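Long-range contacts in 2-hydroxyisobutyryl-CoA synthetase (Aquincola tertiaricarbonis, PDB 6HE0), which belongs to the AMP-binding (ANL) superfamily of enzymes, forms an assembly of two chains with an AMP-binding and a C-terminal domain, and binds coenzyme A: residues G129-P134 with Q443-V448; G163-V168 with K191-G196; A216-T221 with K245-S250. All blocks are in the same frame, centred on the assembly; numbering follows the deposited sequence.

Contact 1 (G129-P134 with Q443-V448). With COA (coenzyme A), chain D.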
loop_
_atom_site.group_PDB
_atom_site.type_symbol
_atom_site.label_atom_id
_atom_site.label_comp_id
_atom_site.label_asym_id
_atom_site.label_seq_id
_atom_site.Cartn_x
_atom_site.Cartn_y
_atom_site.Cartn_z
ATOM N N GLY A 129 5.376 -16.924 5.807
ATOM C CA GLY A 129 5.366 -17.896 6.879
ATOM C C GLY A 129 5.863 -19.265 6.536
ATOM O O GLY A 129 6.098 -20.050 7.437
ATOM N N THR A 130 5.977 -19.593 5.266
ATOM C CA THR A 130 6.439 -20.923 4.937
ATOM C C THR A 130 7.739 -20.903 4.177
ATOM O O THR A 130 7.999 -19.992 3.374
ATOM C CB THR A 130 5.350 -21.753 4.204
ATOM O OG1 THR A 130 5.036 -21.128 2.956
ATOM C CG2 THR A 130 4.082 -21.951 5.034
ATOM N N THR A 131 8.539 -21.955 4.407
ATOM C CA THR A 131 9.751 -22.234 3.646
ATOM C C THR A 131 9.244 -22.695 2.254
ATOM O O THR A 131 8.079 -23.098 2.118
ATOM C CB THR A 131 10.571 -23.346 4.320
ATOM O OG1 THR A 131 9.728 -24.484 4.548
ATOM C CG2 THR A 131 11.265 -22.878 5.610
ATOM N N GLY A 132 10.094 -22.622 1.248
ATOM C CA GLY A 132 9.685 -23.026 -0.088
ATOM C C GLY A 132 8.828 -21.969 -0.759
ATOM O O GLY A 132 8.920 -20.784 -0.421
ATOM N N ARG A 133 7.982 -22.401 -1.705
ATOM C CA ARG A 133 7.110 -21.541 -2.490
ATOM C C ARG A 133 5.959 -20.960 -1.635
ATOM O O ARG A 133 5.133 -21.737 -1.152
ATOM C CB ARG A 133 6.577 -22.325 -3.708
ATOM C CG ARG A 133 5.934 -21.450 -4.776
ATOM C CD ARG A 133 5.007 -22.240 -5.678
ATOM N NE ARG A 133 4.135 -21.347 -6.445
ATOM C CZ ARG A 133 2.970 -20.869 -6.009
ATOM N NH1 ARG A 133 2.510 -21.207 -4.802
ATOM N NH2 ARG A 133 2.259 -20.045 -6.768
ATOM N N PRO A 134 5.870 -19.614 -1.434
ATOM C CA PRO A 134 4.765 -19.070 -0.616
ATOM C C PRO A 134 3.448 -19.082 -1.379
ATOM O O PRO A 134 3.442 -19.039 -2.610
ATOM C CB PRO A 134 5.232 -17.645 -0.240
ATOM C CG PRO A 134 6.673 -17.541 -0.736
ATOM C CD PRO A 134 6.749 -18.528 -1.894
ATOM N N GLN A 443 13.796 -14.238 9.083
ATOM C CA GLN A 443 12.993 -13.043 8.747
ATOM C C GLN A 443 12.416 -13.139 7.319
ATOM O O GLN A 443 11.257 -12.792 7.100
ATOM C CB GLN A 443 13.856 -11.781 8.908
ATOM C CG GLN A 443 13.260 -10.466 8.341
ATOM C CD GLN A 443 14.197 -9.320 8.575
ATOM O OE1 GLN A 443 15.406 -9.426 8.421
ATOM N NE2 GLN A 443 13.669 -8.186 8.911
ATOM N N THR A 444 13.215 -13.638 6.370
ATOM C CA THR A 444 12.806 -13.865 4.980
ATOM C C THR A 444 11.656 -14.881 4.931
ATOM O O THR A 444 10.707 -14.692 4.172
ATOM C CB THR A 444 14.036 -14.257 4.134
ATOM O OG1 THR A 444 14.993 -13.196 4.212
ATOM C CG2 THR A 444 13.700 -14.537 2.667
ATOM N N VAL A 445 11.722 -15.927 5.762
ATOM C CA VAL A 445 10.690 -16.963 5.837
ATOM C C VAL A 445 9.406 -16.448 6.531
ATOM O O VAL A 445 8.302 -16.601 5.997
ATOM C CB VAL A 445 11.247 -18.258 6.510
ATOM C CG1 VAL A 445 10.133 -19.257 6.847
ATOM C CG2 VAL A 445 12.332 -18.914 5.642
ATOM N N LEU A 446 9.563 -15.887 7.719
ATOM C CA LEU A 446 8.444 -15.417 8.542
ATOM C C LEU A 446 7.734 -14.173 8.051
ATOM O O LEU A 446 6.525 -14.046 8.276
ATOM C CB LEU A 446 8.867 -15.203 10.007
ATOM C CG LEU A 446 9.419 -16.412 10.763
ATOM C CD1 LEU A 446 9.654 -16.053 12.198
ATOM C CD2 LEU A 446 8.481 -17.608 10.702
ATOM N N GLY A 447 8.481 -13.241 7.483
ATOM C CA GLY A 447 7.929 -11.963 7.036
ATOM C C GLY A 447 8.037 -10.899 8.120
ATOM O O GLY A 447 7.670 -9.742 7.895
ATOM N N VAL A 448 8.543 -11.282 9.310
ATOM C CA VAL A 448 8.726 -10.377 10.478
ATOM C C VAL A 448 10.102 -10.569 11.015
ATOM O O VAL A 448 10.633 -11.686 10.954
ATOM C CB VAL A 448 7.681 -10.558 11.639
ATOM C CG1 VAL A 448 6.298 -10.050 11.225
ATOM C CG2 VAL A 448 7.628 -12.004 12.154
HETATM N N1A COA D . 1.423 -2.625 11.943
HETATM C C2A COA D . 1.990 -1.433 11.732
HETATM N N3A COA D . 3.262 -1.065 11.926
HETATM C C4A COA D . 3.990 -2.070 12.422
HETATM C C5A COA D . 3.545 -3.353 12.700
HETATM C C6A COA D . 2.183 -3.628 12.434
HETATM N N6A COA D . 1.618 -4.820 12.592
HETATM N N7A COA D . 4.571 -4.124 13.229
HETATM C C8A COA D . 5.586 -3.296 13.279
HETATM N N9A COA D . 5.312 -2.043 12.797
HETATM C C1B COA D . 6.245 -0.916 12.675
HETATM C C2B COA D . 7.104 -0.711 13.917
HETATM O O2B COA D . 6.355 -0.061 14.937
HETATM C C3B COA D . 8.327 -0.006 13.318
HETATM O O3B COA D . 8.107 1.402 13.099
HETATM P P3B COA D . 8.531 2.532 14.113
HETATM O O7A COA D . 8.804 3.737 13.354
HETATM O O8A COA D . 7.351 2.638 15.011
HETATM O O9A COA D . 9.706 2.035 14.942
HETATM C C4B COA D . 8.456 -0.620 11.922
HETATM O O4B COA D . 7.147 -1.151 11.604
HETATM C C5B COA D . 9.500 -1.704 11.808
HETATM O O5B COA D . 9.236 -2.648 12.877
HETATM P P1A COA D . 9.886 -4.104 12.964
HETATM O O1A COA D . 9.481 -4.829 14.189
HETATM O O2A COA D . 11.378 -4.082 12.842
HETATM O O3A COA D . 9.359 -4.739 11.602
HETATM P P2A COA D . 8.599 -6.041 11.091
HETATM O O4A COA D . 9.607 -7.099 10.958
HETATM O O5A COA D . 7.511 -6.401 12.093
HETATM O O6A COA D . 7.896 -5.579 9.734
HETATM C CBP COA D . 5.613 -5.035 9.094
HETATM C CCP COA D . 6.864 -4.581 9.849
HETATM C CDP COA D . 4.457 -4.049 9.295
HETATM C CEP COA D . 5.974 -5.086 7.598
HETATM C CAP COA D . 5.226 -6.445 9.619
HETATM O OAP COA D . 5.008 -6.497 11.026
HETATM C C9P COA D . 4.073 -7.109 8.875
HETATM O O9P COA D . 4.194 -7.433 7.697
HETATM N N8P COA D . 2.943 -7.325 9.545
HETATM C C7P COA D . 1.791 -7.886 8.856
HETATM C C6P COA D . 0.751 -8.339 9.793
HETATM C C5P COA D . -0.430 -7.408 9.812
HETATM O O5P COA D . -0.308 -6.226 10.135
HETATM N N4P COA D . -1.599 -7.974 9.523
HETATM C C3P COA D . -2.873 -7.494 10.035
HETATM C C2P COA D . -3.568 -6.502 9.125
HETATM S S1P COA D . -4.161 -5.274 10.314
#
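Val445 CG1 lies over one face of the flat peptide that joins Thr130 to Thr131, 3.9 Å from Thr130 C and about equally far from Thr131 N, so the methyl sits above the amide rather than at its rim. The other flat group is the carbonyl of Val445 itself: Gly129 N donates to Val445 O at 2.9 Å, in the carbonyl plane and with a C=O...N angle of 158°. The N-H...O angle of 139° makes the bond clearly bent.

The side-chain part of the contact is small and apolar. Thr131 CG2 meets Val445 CG1 at 4.0 Å and Val445 CG2 only slightly farther off, so one methyl faces both branches of the valine. Val445 CG1 is anti to its own backbone N (chi1 169°), which brings it over the peptide. Thr130 directs its CB away, and both threonines also touch Glu385 of helix 383-391.

Val445 belongs to the last turn of helix 428-446, which Gly447 ends with positive phi; Gly447 N still donates to Gln443 O at 2.8 Å. Next along the chain, Val448 CA approaches O4A of coenzyme A at 3.4 Å. The Gly-Thr-Thr-Gly sequence of segment 129-134 is consistent with part of the superfamily's phosphate-binding loop, and the nearest atoms of Gly129 and bound AMP are about 8 Å apart.

A carbonyl at a helix C-terminus carries partial negative charge, so the Gly129 N-H probably offsets it there; this buried bond and the Val445 methyls, together with helix 383-391, join the loop to the C-terminal family region.

Contact 2 (G163-V168 with K191-G196)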
loop_
_atom_site.group_PDB
_atom_site.type_symbol
_atom_site.label_atom_id
_atom_site.label_comp_id
_atom_site.label_asym_id
_atom_site.label_seq_id
_atom_site.Cartn_x
_atom_site.Cartn_y
_atom_site.Cartn_z
ATOM N N GLY A 163 -18.060 10.104 3.594
ATOM C CA GLY A 163 -17.415 11.358 3.978
ATOM C C GLY A 163 -16.428 11.252 5.136
ATOM O O GLY A 163 -15.550 12.101 5.265
ATOM N N ASP A 164 -16.513 10.204 5.968
ATOM C CA ASP A 164 -15.608 9.998 7.105
ATOM C C ASP A 164 -14.209 9.710 6.621
ATOM O O ASP A 164 -14.047 8.925 5.679
ATOM C CB ASP A 164 -16.077 8.802 7.949
ATOM C CG ASP A 164 -17.200 9.046 8.945
ATOM O OD1 ASP A 164 -17.758 10.160 8.960
ATOM O OD2 ASP A 164 -17.503 8.130 9.727
ATOM N N LEU A 165 -13.192 10.327 7.247
ATOM C CA LEU A 165 -11.822 10.047 6.863
ATOM C C LEU A 165 -11.431 8.746 7.573
ATOM O O LEU A 165 -11.626 8.627 8.784
ATOM C CB LEU A 165 -10.886 11.216 7.245
ATOM C CG LEU A 165 -9.392 11.104 6.832
ATOM C CD1 LEU A 165 -9.226 11.043 5.336
ATOM C CD2 LEU A 165 -8.614 12.304 7.332
ATOM N N VAL A 166 -10.965 7.741 6.799
ATOM C CA VAL A 166 -10.606 6.430 7.349
ATOM C C VAL A 166 -9.138 6.191 7.198
ATOM O O VAL A 166 -8.654 6.042 6.080
ATOM C CB VAL A 166 -11.460 5.263 6.770
ATOM C CG1 VAL A 166 -10.984 3.909 7.293
ATOM C CG2 VAL A 166 -12.942 5.456 7.089
ATOM N N CYS A 167 -8.422 6.145 8.335
ATOM C CA CYS A 167 -6.992 5.905 8.308
ATOM C C CYS A 167 -6.646 4.413 8.325
ATOM O O CYS A 167 -6.907 3.748 9.329
ATOM C CB CYS A 167 -6.268 6.646 9.420
ATOM S SG CYS A 167 -4.473 6.392 9.379
ATOM N N VAL A 168 -6.024 3.904 7.228
ATOM C CA VAL A 168 -5.597 2.504 7.103
ATOM C C VAL A 168 -4.103 2.480 7.374
ATOM O O VAL A 168 -3.284 2.833 6.513
ATOM C CB VAL A 168 -5.970 1.865 5.753
ATOM C CG1 VAL A 168 -5.717 0.358 5.781
ATOM C CG2 VAL A 168 -7.428 2.160 5.413
ATOM N N LYS A 191 -13.680 8.921 2.956
ATOM C CA LYS A 191 -12.406 9.413 2.421
ATOM C C LYS A 191 -11.338 8.424 2.889
ATOM O O LYS A 191 -10.937 8.459 4.051
ATOM C CB LYS A 191 -12.082 10.831 2.940
ATOM C CG LYS A 191 -13.076 11.906 2.535
ATOM C CD LYS A 191 -12.845 13.256 3.241
ATOM C CE LYS A 191 -14.094 14.106 3.098
ATOM N NZ LYS A 191 -13.851 15.547 3.376
ATOM N N ALA A 192 -10.919 7.501 2.016
ATOM C CA ALA A 192 -9.891 6.517 2.382
ATOM C C ALA A 192 -8.532 7.191 2.499
ATOM O O ALA A 192 -8.132 7.950 1.618
ATOM C CB ALA A 192 -9.842 5.412 1.351
ATOM N N PHE A 193 -7.852 6.953 3.605
ATOM C CA PHE A 193 -6.546 7.533 3.872
ATOM C C PHE A 193 -5.545 6.394 4.060
ATOM O O PHE A 193 -5.292 5.959 5.178
ATOM C CB PHE A 193 -6.624 8.494 5.078
ATOM C CG PHE A 193 -5.334 9.148 5.509
ATOM C CD1 PHE A 193 -4.397 9.562 4.571
ATOM C CD2 PHE A 193 -5.061 9.361 6.854
ATOM C CE1 PHE A 193 -3.206 10.165 4.969
ATOM C CE2 PHE A 193 -3.868 9.969 7.249
ATOM C CZ PHE A 193 -2.963 10.393 6.302
ATOM N N PRO A 194 -4.980 5.866 2.966
ATOM C CA PRO A 194 -4.086 4.715 3.113
ATOM C C PRO A 194 -2.650 5.097 3.478
ATOM O O PRO A 194 -1.751 5.123 2.637
ATOM C CB PRO A 194 -4.225 4.000 1.765
ATOM C CG PRO A 194 -4.502 5.101 0.781
ATOM C CD PRO A 194 -5.159 6.240 1.541
ATOM N N PHE A 195 -2.428 5.372 4.751
ATOM C CA PHE A 195 -1.085 5.730 5.194
ATOM C C PHE A 195 -0.132 4.518 5.152
ATOM O O PHE A 195 1.056 4.671 4.873
ATOM C CB PHE A 195 -1.097 6.355 6.600
ATOM C CG PHE A 195 0.232 7.013 6.925
ATOM C CD1 PHE A 195 0.471 8.337 6.592
ATOM C CD2 PHE A 195 1.241 6.302 7.575
ATOM C CE1 PHE A 195 1.705 8.942 6.900
ATOM C CE2 PHE A 195 2.475 6.905 7.877
ATOM C CZ PHE A 195 2.693 8.223 7.547
ATOM N N GLY A 196 -0.632 3.347 5.474
ATOM C CA GLY A 196 0.229 2.166 5.442
ATOM C C GLY A 196 1.056 2.035 6.701
ATOM O O GLY A 196 0.793 2.722 7.696
#
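Lys191 and Phe193 each use their backbone N and O toward the strand 165-168, giving the zigzag of a parallel pair. Lys191 N donates to Asp164 O at 2.7 Å, in a bent bond that comes from above the Asp164 carbonyl plane, and Val166 N returns a bond to Lys191 O at 2.8 Å, nearly straight with an N-H...O angle of 168°. Phe193 N then meets Val166 O, and Val168 N meets Phe193 O at 3.0 Å. The short strand axes approach to 4.6 Å at 23°, which shows that the strands run parallel; the register pairs Leu165 with Lys191 and Cys167 with Phe193. Beyond the strand, Pro194 centres an inverse gamma turn, after which Gly196 N reaches Val168 O at 2.9 Å.

On the face bearing Leu165, Lys191, Cys167 and Phe193, packing is apolar. Leu165 CD1 bridges two neighbours, touching Phe193 CB at 3.7 Å and Lys191 CB at a like distance. Cys167 SG is 4.8 Å from the Phe193 ring centroid, an oblique sulfur-aromatic contact; both CG of Phe193 (chi1 178°) and SG of Cys167 stand opposite their backbone N, which sets sulfur beside CD2. The extended Lys191 chain runs along Gly163, its CE 3.3 Å from Gly163 O, and carries NZ to a weak hydrogen bond with Asn118 of the second subunit.

Further out, Asp164 OD2 is held by Arg161 N. The second subunit packs Leu174 on Phe193 and Val124 on Leu165, and Ala192 makes backbone hydrogen bonds to it, although strand 191-193 is outermost within its own chain. The two strands and helix 176-187 form a beta-alpha-beta unit: that helix meets the face of Ala192, helix 202-213 covers Leu165 and Cys167, and strand 217-220 continues the sheet beyond 165-168.

Contact 3 (A216-T221 with K245-S250). With COA (coenzyme A), chain D.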
loop_
_atom_site.group_PDB
_atom_site.type_symbol
_atom_site.label_atom_id
_atom_site.label_comp_id
_atom_site.label_asym_id
_atom_site.label_seq_id
_atom_site.Cartn_x
_atom_site.Cartn_y
_atom_site.Cartn_z
ATOM N N ALA A 216 -12.029 10.127 11.422
ATOM C CA ALA A 216 -13.124 9.607 12.251
ATOM C C ALA A 216 -12.859 8.134 12.599
ATOM O O ALA A 216 -13.338 7.647 13.614
ATOM C CB ALA A 216 -14.451 9.729 11.499
ATOM N N ALA A 217 -12.134 7.422 11.741
ATOM C CA ALA A 217 -11.898 5.994 11.915
ATOM C C ALA A 217 -10.462 5.598 11.601
ATOM O O ALA A 217 -9.778 6.250 10.805
ATOM C CB ALA A 217 -12.876 5.187 11.070
ATOM N N PHE A 218 -10.011 4.533 12.266
ATOM C CA PHE A 218 -8.665 4.002 12.166
ATOM C C PHE A 218 -8.711 2.482 12.082
ATOM O O PHE A 218 -9.488 1.821 12.790
ATOM C CB PHE A 218 -7.831 4.439 13.381
ATOM C CG PHE A 218 -6.390 3.959 13.412
ATOM C CD1 PHE A 218 -6.070 2.676 13.864
ATOM C CD2 PHE A 218 -5.349 4.816 13.085
ATOM C CE1 PHE A 218 -4.731 2.253 13.955
ATOM C CE2 PHE A 218 -4.024 4.394 13.182
ATOM C CZ PHE A 218 -3.722 3.119 13.637
ATOM N N TYR A 219 -7.885 1.940 11.201
ATOM C CA TYR A 219 -7.719 0.510 11.050
ATOM C C TYR A 219 -6.251 0.113 11.179
ATOM O O TYR A 219 -5.388 0.689 10.489
ATOM C CB TYR A 219 -8.253 0.026 9.688
ATOM C CG TYR A 219 -7.886 -1.416 9.409
ATOM C CD1 TYR A 219 -8.687 -2.459 9.869
ATOM C CD2 TYR A 219 -6.714 -1.743 8.721
ATOM C CE1 TYR A 219 -8.367 -3.788 9.612
ATOM C CE2 TYR A 219 -6.360 -3.078 8.489
ATOM C CZ TYR A 219 -7.200 -4.094 8.927
ATOM O OH TYR A 219 -6.906 -5.416 8.693
ATOM N N GLY A 220 -6.013 -0.943 11.943
ATOM C CA GLY A 220 -4.697 -1.573 12.064
ATOM C C GLY A 220 -4.741 -2.810 12.941
ATOM O O GLY A 220 -5.801 -3.422 13.070
ATOM N N THR A 221 -3.604 -3.155 13.592
ATOM C CA THR A 221 -3.554 -4.204 14.623
ATOM C C THR A 221 -3.785 -3.515 15.966
ATOM O O THR A 221 -3.429 -2.331 16.112
ATOM C CB THR A 221 -2.244 -5.068 14.647
ATOM O OG1 THR A 221 -1.096 -4.293 14.992
ATOM C CG2 THR A 221 -2.008 -5.838 13.376
ATOM N N LYS A 245 -13.657 8.455 16.204
ATOM C CA LYS A 245 -14.968 7.983 16.674
ATOM C C LYS A 245 -14.812 6.481 16.879
ATOM O O LYS A 245 -15.507 5.885 17.708
ATOM C CB LYS A 245 -16.067 8.171 15.600
ATOM C CG LYS A 245 -16.539 9.594 15.366
ATOM C CD LYS A 245 -17.292 9.746 14.020
ATOM C CE LYS A 245 -18.745 9.315 14.010
ATOM N NZ LYS A 245 -19.091 8.595 12.747
ATOM N N CYS A 246 -13.986 5.840 16.033
ATOM C CA CYS A 246 -13.846 4.406 16.155
ATOM C C CYS A 246 -12.574 3.879 15.570
ATOM O O CYS A 246 -12.055 4.397 14.579
ATOM C CB CYS A 246 -15.073 3.673 15.611
ATOM S SG CYS A 246 -14.930 3.069 13.911
ATOM N N LEU A 247 -12.084 2.811 16.192
ATOM C CA LEU A 247 -10.918 2.061 15.726
ATOM C C LEU A 247 -11.367 0.632 15.531
ATOM O O LEU A 247 -12.088 0.087 16.361
ATOM C CB LEU A 247 -9.777 2.126 16.736
ATOM C CG LEU A 247 -9.211 3.527 17.023
ATOM C CD1 LEU A 247 -9.844 4.132 18.271
ATOM C CD2 LEU A 247 -7.683 3.477 17.146
ATOM N N PHE A 248 -11.050 0.057 14.388
ATOM C CA PHE A 248 -11.406 -1.335 14.110
ATOM C C PHE A 248 -10.145 -2.098 13.771
ATOM O O PHE A 248 -9.270 -1.587 13.081
ATOM C CB PHE A 248 -12.520 -1.481 13.072
ATOM C CG PHE A 248 -12.274 -0.931 11.692
ATOM C CD1 PHE A 248 -12.230 0.447 11.469
ATOM C CD2 PHE A 248 -12.164 -1.787 10.594
ATOM C CE1 PHE A 248 -12.022 0.951 10.181
ATOM C CE2 PHE A 248 -11.981 -1.279 9.302
ATOM C CZ PHE A 248 -11.908 0.084 9.109
ATOM N N PHE A 249 -10.010 -3.283 14.327
ATOM C CA PHE A 249 -8.781 -4.038 14.180
ATOM C C PHE A 249 -8.975 -5.453 13.709
ATOM O O PHE A 249 -10.018 -6.045 13.953
ATOM C CB PHE A 249 -8.045 -4.037 15.546
ATOM C CG PHE A 249 -7.825 -2.673 16.183
ATOM C CD1 PHE A 249 -6.840 -1.814 15.709
ATOM C CD2 PHE A 249 -8.556 -2.281 17.292
ATOM C CE1 PHE A 249 -6.610 -0.574 16.313
ATOM C CE2 PHE A 249 -8.323 -1.042 17.905
ATOM C CZ PHE A 249 -7.341 -0.205 17.413
ATOM N N SER A 250 -7.932 -6.014 13.084
ATOM C CA SER A 250 -7.846 -7.432 12.726
ATOM C C SER A 250 -6.360 -7.871 12.781
ATOM O O SER A 250 -5.476 -7.065 13.098
ATOM C CB SER A 250 -8.482 -7.700 11.358
ATOM O OG SER A 250 -7.590 -7.367 10.308
HETATM N N1A COA D . 1.423 -2.625 11.943
HETATM C C2A COA D . 1.990 -1.433 11.732
HETATM N N3A COA D . 3.262 -1.065 11.926
HETATM C C4A COA D . 3.990 -2.070 12.422
HETATM C C5A COA D . 3.545 -3.353 12.700
HETATM C C6A COA D . 2.183 -3.628 12.434
HETATM N N6A COA D . 1.618 -4.820 12.592
HETATM N N7A COA D . 4.571 -4.124 13.229
HETATM C C8A COA D . 5.586 -3.296 13.279
HETATM N N9A COA D . 5.312 -2.043 12.797
HETATM C C1B COA D . 6.245 -0.916 12.675
HETATM C C2B COA D . 7.104 -0.711 13.917
HETATM O O2B COA D . 6.355 -0.061 14.937
HETATM C C3B COA D . 8.327 -0.006 13.318
HETATM O O3B COA D . 8.107 1.402 13.099
HETATM P P3B COA D . 8.531 2.532 14.113
HETATM O O7A COA D . 8.804 3.737 13.354
HETATM O O8A COA D . 7.351 2.638 15.011
HETATM O O9A COA D . 9.706 2.035 14.942
HETATM C C4B COA D . 8.456 -0.620 11.922
HETATM O O4B COA D . 7.147 -1.151 11.604
HETATM C C5B COA D . 9.500 -1.704 11.808
HETATM O O5B COA D . 9.236 -2.648 12.877
HETATM P P1A COA D . 9.886 -4.104 12.964
HETATM O O1A COA D . 9.481 -4.829 14.189
HETATM O O2A COA D . 11.378 -4.082 12.842
HETATM O O3A COA D . 9.359 -4.739 11.602
HETATM P P2A COA D . 8.599 -6.041 11.091
HETATM O O4A COA D . 9.607 -7.099 10.958
HETATM O O5A COA D . 7.511 -6.401 12.093
HETATM O O6A COA D . 7.896 -5.579 9.734
HETATM C CBP COA D . 5.613 -5.035 9.094
HETATM C CCP COA D . 6.864 -4.581 9.849
HETATM C CDP COA D . 4.457 -4.049 9.295
HETATM C CEP COA D . 5.974 -5.086 7.598
HETATM C CAP COA D . 5.226 -6.445 9.619
HETATM O OAP COA D . 5.008 -6.497 11.026
HETATM C C9P COA D . 4.073 -7.109 8.875
HETATM O O9P COA D . 4.194 -7.433 7.697
HETATM N N8P COA D . 2.943 -7.325 9.545
HETATM C C7P COA D . 1.791 -7.886 8.856
HETATM C C6P COA D . 0.751 -8.339 9.793
HETATM C C5P COA D . -0.430 -7.408 9.812
HETATM O O5P COA D . -0.308 -6.226 10.135
HETATM N N4P COA D . -1.599 -7.974 9.523
HETATM C C3P COA D . -2.873 -7.494 10.035
HETATM C C2P COA D . -3.568 -6.502 9.125
HETATM S S1P COA D . -4.161 -5.274 10.314
#
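Ala216 O receives two backbone donors, Lys245 N at 2.7 Å and Cys246 N, where the two strands begin to pair. From there the strands run parallel, their short axes 4.7 Å apart at 19°, with Phe218 beside Leu247: Phe218 N bonds Cys246 O, and Phe248 N bonds Phe218 O at 2.8 Å, approaching the oxygen almost end-on to the carbonyl. Toward the other end the pairing relaxes, since Ser250 N to Gly220 O, at 3.4 Å, is only a weak bond.

Strand 217-220, helix 222-234 and strand 246-249 make a beta-alpha-beta unit, with Thr221 at the N-cap of that helix and strand 165-168 on the far flank of 217-220.

On the face of Tyr219 and Phe248, Tyr219 CB sits over the Phe248 ring, 3.9 Å from its centroid, in a CH-pi contact, while the two ring planes meet obliquely at 52°. Phe248 has chi1 61°, its CG lying between N and the carbonyl carbon, and this turns the ring back toward Tyr219. On the reverse face Phe218 CD1 touches Leu247 CD2 at 3.7 Å, and Phe249 CE1 comes to the edge of the Phe218 ring.

Tyr219 OH and Ser250 OG share a 2.6 Å hydrogen bond at the ligand end; Tyr219 OH is also 3.2 Å from S1P of coenzyme A, and Ser250 OG also hydrogen-bonds the bound ligand 8LE.

Overall arrangement
Contacts 2 and 3 are parts of one parallel sheet, in the order 191-193, 165-168, 217-220, 246-249, 271-274. Their centres are 10 Å apart, and they join directly through strands 165-168 and 217-220, where Cys167 O and Tyr219 N stand 2.8 Å apart. Along the chain contact 2 closes before contact 3 opens, and both fall between the two segments of contact 1, whose centre lies 30 Å and 28 Å from theirs. Contact 1 instead joins the AMP-binding and C-terminal family regions. Contact 1 meets coenzyme A near its phosphate oxygen O4A and contact 3 at its thiol S1P, whereas contacts 1 and 2 both meet the second subunit.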